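Local coordinates for hypothetical protein (PDB 4OO3) that is of unknown function but is probably an NAD-dependent oxidoreductase, joining a Rossmann-fold nucleotide-binding domain to a putative oxidoreductase C-terminal domain, at residues L80-M83 with L84-K88; I105-T108 with L109-G112; A361-E364 with K365-A368. One frame throughout, in Å; residues are numbered along the deposited sequence.

Contact 1 of 3, residues L80-M83 with L84-K88; sequences LEKM and LAEKK
Four successive i to i+4 backbone bonds join L80-M83 to L84-K88, from L84 N on L80 O (3.0 Å) to K87 N on M83 O (3.0 Å), where K87 takes a positive phi of 37° and the helix stops. M83 O also accepts a bond from a water, which in turn accepts from K88 N (2.8 Å), linking the two past the end of the helix. K87 folds back, its NZ bonding L84 O at 2.9 Å. On the flank facing helix 98-110, L80 CG meets L84 CD1 at 4.0 Å, the two leucines crossing at a slant. Helix 79-86 lies in the crossover from strand 70-75 to strand 91-94 of the Rossmann sheet; L80 and L84 both lean on K107, while M83 reaches I15 and L17 of strand 14-17. Selenomethionine M83 sends CG past its carbonyl carbon (chi1 -166°), then turns at the next two torsions and places SE 4.3 Å from L84 CD2. K82 and E86 touch through CD and OE2 (3.8 Å), but the lysine NZ stays 5.2 Å from E86 OE2; OE1 of E86 instead bonds Y42, and K82 NZ makes a weak bond to Y74.

Contact 2 of 3, residues I105-T108 with L109-G112; sequences IKKT and LEAG
The carboxylate of E110 is covered on one face by the end of K106: CE stands above its CD at 3.9 Å, and NZ, over the same face, is 3.7 Å from E110 OE2, a long salt bridge. On that same side, but more obliquely, the backbone CA of K107 comes within 3.7 Å of E110 OE1. The lysine reaches over by starting out beside its own carbonyl carbon (chi1 -162°) and bending at chi3, while E110 runs extended beyond CG, so the two chains meet at a slant, one turn apart. Below them the backbone is helical: E110 N points almost straight at K106 O, with an N-H...O angle of 175°, and L109 N bonds I105 O. After this the helix ends. A111 N makes two weak bonds, to K107 O and T108 O, and G112 N turns back to L109 O at 2.8 Å; G112, with a positive phi of 80°, completes a Schellman motif, a backbone shape that suits glycine. Opposite in character is the buried flank, where I105 CG2 lies beside L109 CD1 at 3.7 Å, both side chains pointing the same way. They rest on V115 of strand 114-117 and C134 of helix 125-140, in the beta-alpha-beta unit formed by strand 91-94, helix 98-110 and strand 114-117. T108 is buried too, and its OG1 is satisfied by Y104 O, one turn back. The ion pair, being long and lying above the carboxylate face, is probably a loose electrostatic attraction, and this turn is probably held more by the I105-L109 contact and the bonds of L109 N and E110 N.

Contact 3 of 3, residues A361-E364 with K365-A368; sequences ASME and KVSA
M363 and V366 carry the apolar side of this turn. The selenomethionine is folded at each of its torsions: CG stands anti to the carbonyl carbon, and two further bends in the same sense curl the chain forward along the helix, bringing SE to 3.9 Å from V366 CB and CE to 3.9 Å from V366 CG1. V366 answers with a first torsion of 176°, which sets CG1 beside its own carbonyl carbon, with the selenomethionine methyl at its flank; the other branch, CG2, lies 3.5 Å from S362 O. S367 has OG beside its backbone N (chi1 -58°), and this brings the hydroxyl back to M363 O, 2.8 Å away, with V373 O as its other partner. The M363 carbonyl also accepts S367 N at 2.8 Å. K365 is the less regular side chain: its chi1 of 141° lies off the usual staggered positions, its CB sits 3.4 Å from S362 O, and further bends lead NZ to a salt bridge with E162. S362 turns its OG back along the helix to D358 O. Backbone bonds join V366 N to S362 O and A368 N to E364 O (both 3.2 Å) in this part of the C-terminal domain. Helix 352-369 follows strand 341-346 and precedes strand 374-379 of the mixed sheet; S362 packs against the short helix 167-170, K365 and V366 rest on I166 just before it, and M363 touches V373 in the loop leading to strand 374-379.

Overall arrangement
Contacts 1 and 2 are neighbours in the Rossmann domain, their centres 11 Å apart: helices 79-86 and 98-110 pack together, with L84 CD2 3.5 Å from K107 O and M83 CE 3.7 Å from T108 OG1. Contact 1 lies at the surface and contact 2 is partly buried, yet both are helix ends, closed in one by a lysine and a water and in the other by a glycine. Contact 3, also partly buried, lies in the final turns of helix 352-369 in the C-terminal domain, its centre about 53 Å from that of contact 1 and 46 Å from that of contact 2. Each has an apolar pair; contact 2 alone adds an ion pair between its segments, and contact 3 a serine hydroxyl near a backbone carbonyl.

Contact 1 of 3, residues L80-M83 with L84-K88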
loop_
_atom_site.group_PDB
_atom_site.type_symbol
_atom_site.label_atom_id
_atom_site.label_comp_id
_atom_site.label_asym_id
_atom_site.label_seq_id
_atom_site.Cartn_x
_atom_site.Cartn_y
_atom_site.Cartn_z
ATOM N N LEU A 80 -22.193 -8.039 -10.776
ATOM C CA LEU A 80 -22.356 -7.785 -9.338
ATOM C C LEU A 80 -23.657 -8.379 -8.832
ATOM O O LEU A 80 -23.690 -9.049 -7.807
ATOM C CB LEU A 80 -22.332 -6.284 -9.028
ATOM C CG LEU A 80 -22.450 -5.904 -7.547
ATOM C CD1 LEU A 80 -21.226 -6.347 -6.763
ATOM C CD2 LEU A 80 -22.664 -4.411 -7.398
ATOM N N GLU A 81 -24.727 -8.097 -9.560
ATOM C CA GLU A 81 -26.045 -8.650 -9.286
ATOM C C GLU A 81 -26.006 -10.189 -9.194
ATOM O O GLU A 81 -26.615 -10.766 -8.285
ATOM C CB GLU A 81 -27.007 -8.151 -10.374
ATOM C CG GLU A 81 -28.428 -8.676 -10.347
ATOM C CD GLU A 81 -29.260 -8.088 -11.477
ATOM O OE1 GLU A 81 -29.401 -6.849 -11.521
ATOM O OE2 GLU A 81 -29.769 -8.856 -12.322
ATOM N N LYS A 82 -25.272 -10.838 -10.105
ATOM C CA LYS A 82 -25.139 -12.312 -10.108
ATOM C C LYS A 82 -24.339 -12.831 -8.918
ATOM O O LYS A 82 -24.705 -13.828 -8.304
ATOM C CB LYS A 82 -24.497 -12.826 -11.410
ATOM C CG LYS A 82 -25.486 -13.099 -12.529
ATOM C CD LYS A 82 -26.278 -14.377 -12.289
ATOM C CE LYS A 82 -27.482 -14.478 -13.215
ATOM N NZ LYS A 82 -27.085 -14.672 -14.639
HETATM N N MSE A 83 -23.240 -12.161 -8.605
HETATM C CA MSE A 83 -22.411 -12.537 -7.462
HETATM C C MSE A 83 -23.208 -12.523 -6.186
HETATM O O MSE A 83 -23.166 -13.470 -5.401
HETATM C CB MSE A 83 -21.245 -11.565 -7.335
HETATM C CG MSE A 83 -20.180 -12.109 -6.393
HETATM SE SE MSE A 83 -20.338 -11.200 -4.656
HETATM C CE MSE A 83 -18.982 -9.879 -5.142
ATOM N N LEU A 84 -23.953 -11.443 -5.973
ATOM C CA LEU A 84 -24.729 -11.284 -4.753
ATOM C C LEU A 84 -25.846 -12.310 -4.691
ATOM O O LEU A 84 -26.154 -12.813 -3.617
ATOM C CB LEU A 84 -25.292 -9.863 -4.656
ATOM C CG LEU A 84 -24.230 -8.774 -4.489
ATOM C CD1 LEU A 84 -24.818 -7.389 -4.705
ATOM C CD2 LEU A 84 -23.575 -8.870 -3.123
ATOM N N ALA A 85 -26.429 -12.630 -5.847
ATOM C CA ALA A 85 -27.517 -13.606 -5.935
ATOM C C ALA A 85 -27.055 -15.030 -5.664
ATOM O O ALA A 85 -27.749 -15.800 -5.007
ATOM C CB ALA A 85 -28.164 -13.539 -7.309
ATOM N N GLU A 86 -25.885 -15.379 -6.184
ATOM C CA GLU A 86 -25.400 -16.747 -6.100
ATOM C C GLU A 86 -24.705 -17.026 -4.773
ATOM O O GLU A 86 -24.729 -18.154 -4.309
ATOM C CB GLU A 86 -24.488 -17.055 -7.289
ATOM C CG GLU A 86 -25.254 -17.030 -8.604
ATOM C CD GLU A 86 -24.428 -17.412 -9.818
ATOM O OE1 GLU A 86 -23.177 -17.458 -9.743
ATOM O OE2 GLU A 86 -25.056 -17.666 -10.865
ATOM N N LYS A 87 -24.117 -15.999 -4.161
ATOM C CA LYS A 87 -23.358 -16.136 -2.906
ATOM C C LYS A 87 -22.557 -17.440 -2.830
ATOM O O LYS A 87 -22.737 -18.238 -1.913
ATOM C CB LYS A 87 -24.272 -16.011 -1.680
ATOM C CG LYS A 87 -24.977 -14.665 -1.558
ATOM C CD LYS A 87 -25.155 -14.210 -0.106
ATOM C CE LYS A 87 -26.484 -13.485 0.140
ATOM N NZ LYS A 87 -26.861 -12.434 -0.855
ATOM N N LYS A 88 -21.665 -17.641 -3.790
ATOM C CA LYS A 88 -20.939 -18.904 -3.900
ATOM C C LYS A 88 -19.646 -18.943 -3.090
ATOM O O LYS A 88 -19.046 -20.007 -2.943
ATOM C CB LYS A 88 -20.664 -19.224 -5.370
ATOM C CG LYS A 88 -21.836 -19.903 -6.070
ATOM C CD LYS A 88 -21.636 -19.917 -7.576
ATOM C CE LYS A 88 -22.442 -21.003 -8.265
ATOM N NZ LYS A 88 -22.082 -21.067 -9.711
HETATM O O HOH W 1 -21.278 -15.645 -5.693
#

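Contact 2 of 3, residues I105-T108 with L109-G112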
loop_
_atom_site.group_PDB
_atom_site.type_symbol
_atom_site.label_atom_id
_atom_site.label_comp_id
_atom_site.label_asym_id
_atom_site.label_seq_id
_atom_site.Cartn_x
_atom_site.Cartn_y
_atom_site.Cartn_z
ATOM N N ILE A 105 -17.588 -3.072 -2.108
ATOM C CA ILE A 105 -17.263 -3.528 -0.761
ATOM C C ILE A 105 -18.484 -3.509 0.150
ATOM O O ILE A 105 -18.733 -4.470 0.868
ATOM C CB ILE A 105 -16.106 -2.704 -0.143
ATOM C CG1 ILE A 105 -14.783 -3.067 -0.834
ATOM C CG2 ILE A 105 -15.992 -2.962 1.356
ATOM C CD1 ILE A 105 -13.591 -2.220 -0.427
ATOM N N LYS A 106 -19.242 -2.421 0.127
ATOM C CA LYS A 106 -20.420 -2.310 0.983
ATOM C C LYS A 106 -21.434 -3.440 0.725
ATOM O O LYS A 106 -21.887 -4.109 1.657
ATOM C CB LYS A 106 -21.099 -0.946 0.802
ATOM C CG LYS A 106 -22.045 -0.602 1.939
ATOM C CD LYS A 106 -23.150 0.339 1.504
ATOM C CE LYS A 106 -24.227 -0.381 0.707
ATOM N NZ LYS A 106 -25.521 0.356 0.771
ATOM N N LYS A 107 -21.772 -3.660 -0.540
ATOM C CA LYS A 107 -22.796 -4.647 -0.897
ATOM C C LYS A 107 -22.352 -6.063 -0.579
ATOM O O LYS A 107 -23.174 -6.919 -0.243
ATOM C CB LYS A 107 -23.162 -4.545 -2.372
ATOM C CG LYS A 107 -23.685 -3.174 -2.763
ATOM C CD LYS A 107 -24.609 -3.252 -3.958
ATOM C CE LYS A 107 -25.985 -3.732 -3.532
ATOM N NZ LYS A 107 -26.856 -3.955 -4.708
ATOM N N THR A 108 -21.049 -6.303 -0.680
ATOM C CA THR A 108 -20.494 -7.610 -0.367
ATOM C C THR A 108 -20.585 -7.900 1.131
ATOM O O THR A 108 -20.945 -9.003 1.529
ATOM C CB THR A 108 -19.040 -7.713 -0.849
ATOM O OG1 THR A 108 -18.993 -7.481 -2.261
ATOM C CG2 THR A 108 -18.483 -9.076 -0.562
ATOM N N LEU A 109 -20.259 -6.913 1.957
ATOM C CA LEU A 109 -20.320 -7.079 3.410
ATOM C C LEU A 109 -21.757 -7.277 3.900
ATOM O O LEU A 109 -22.002 -8.128 4.754
ATOM C CB LEU A 109 -19.675 -5.884 4.115
ATOM C CG LEU A 109 -18.168 -5.726 3.904
ATOM C CD1 LEU A 109 -17.735 -4.313 4.266
ATOM C CD2 LEU A 109 -17.383 -6.754 4.706
ATOM N N GLU A 110 -22.696 -6.503 3.355
ATOM C CA GLU A 110 -24.132 -6.718 3.602
ATOM C C GLU A 110 -24.555 -8.162 3.357
ATOM O O GLU A 110 -25.445 -8.675 4.033
ATOM C CB GLU A 110 -24.974 -5.846 2.684
ATOM C CG GLU A 110 -25.002 -4.378 3.050
ATOM C CD GLU A 110 -25.927 -3.587 2.146
ATOM O OE1 GLU A 110 -25.973 -3.864 0.919
ATOM O OE2 GLU A 110 -26.610 -2.684 2.667
ATOM N N ALA A 111 -23.931 -8.811 2.374
ATOM C CA ALA A 111 -24.254 -10.193 2.044
ATOM C C ALA A 111 -23.539 -11.206 2.935
ATOM O O ALA A 111 -23.652 -12.414 2.711
ATOM C CB ALA A 111 -23.946 -10.461 0.576
ATOM N N GLY A 112 -22.809 -10.723 3.942
ATOM C CA GLY A 112 -22.141 -11.596 4.909
ATOM C C GLY A 112 -20.839 -12.179 4.400
ATOM O O GLY A 112 -20.358 -13.171 4.934
#

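Contact 3 of 3, residues A361-E364 with K365-A368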
loop_
_atom_site.group_PDB
_atom_site.type_symbol
_atom_site.label_atom_id
_atom_site.label_comp_id
_atom_site.label_asym_id
_atom_site.label_seq_id
_atom_site.Cartn_x
_atom_site.Cartn_y
_atom_site.Cartn_z
ATOM N N ALA A 361 25.325 -1.597 22.544
ATOM C CA ALA A 361 24.502 -2.315 23.529
ATOM C C ALA A 361 23.093 -2.609 23.001
ATOM O O ALA A 361 22.566 -3.705 23.205
ATOM C CB ALA A 361 24.420 -1.533 24.833
ATOM N N SER A 362 22.495 -1.636 22.315
ATOM C CA SER A 362 21.156 -1.800 21.742
ATOM C C SER A 362 21.117 -2.766 20.561
ATOM O O SER A 362 20.125 -3.469 20.367
ATOM C CB SER A 362 20.589 -0.452 21.293
ATOM O OG SER A 362 20.442 0.428 22.388
HETATM N N MSE A 363 22.190 -2.799 19.772
HETATM C CA MSE A 363 22.224 -3.643 18.574
HETATM C C MSE A 363 22.260 -5.110 18.917
HETATM O O MSE A 363 21.831 -5.943 18.117
HETATM C CB MSE A 363 23.406 -3.288 17.676
HETATM C CG MSE A 363 23.172 -1.996 16.898
HETATM SE SE MSE A 363 21.510 -2.018 15.829
HETATM C CE MSE A 363 21.959 -3.482 14.585
ATOM N N GLU A 364 22.755 -5.449 20.105
ATOM C CA GLU A 364 22.668 -6.825 20.587
ATOM C C GLU A 364 21.206 -7.293 20.587
ATOM O O GLU A 364 20.885 -8.358 20.062
ATOM C CB GLU A 364 23.274 -6.940 21.986
ATOM C CG GLU A 364 24.780 -6.720 22.012
ATOM C CD GLU A 364 25.360 -6.684 23.414
ATOM O OE1 GLU A 364 24.609 -6.890 24.393
ATOM O OE2 GLU A 364 26.581 -6.445 23.533
ATOM N N LYS A 365 20.331 -6.474 21.163
ATOM C CA LYS A 365 18.892 -6.741 21.181
ATOM C C LYS A 365 18.320 -6.849 19.752
ATOM O O LYS A 365 17.536 -7.750 19.464
ATOM C CB LYS A 365 18.176 -5.667 22.035
ATOM C CG LYS A 365 16.816 -5.154 21.555
ATOM C CD LYS A 365 15.681 -6.152 21.759
ATOM C CE LYS A 365 14.331 -5.451 21.884
ATOM N NZ LYS A 365 14.119 -4.402 20.846
ATOM N N VAL A 366 18.745 -5.949 18.866
ATOM C CA VAL A 366 18.261 -5.907 17.476
ATOM C C VAL A 366 18.727 -7.117 16.655
ATOM O O VAL A 366 17.983 -7.627 15.824
ATOM C CB VAL A 366 18.704 -4.599 16.774
ATOM C CG1 VAL A 366 18.291 -4.587 15.309
ATOM C CG2 VAL A 366 18.122 -3.389 17.496
ATOM N N SER A 367 19.958 -7.557 16.891
ATOM C CA SER A 367 20.519 -8.745 16.236
ATOM C C SER A 367 19.772 -10.012 16.619
ATOM O O SER A 367 19.653 -10.929 15.812
ATOM C CB SER A 367 21.994 -8.919 16.612
ATOM O OG SER A 367 22.741 -7.772 16.265
ATOM N N ALA A 368 19.292 -10.064 17.859
ATOM C CA ALA A 368 18.446 -11.166 18.307
ATOM C C ALA A 368 17.183 -11.231 17.452
ATOM O O ALA A 368 16.830 -12.292 16.946
ATOM C CB ALA A 368 18.088 -11.005 19.780
#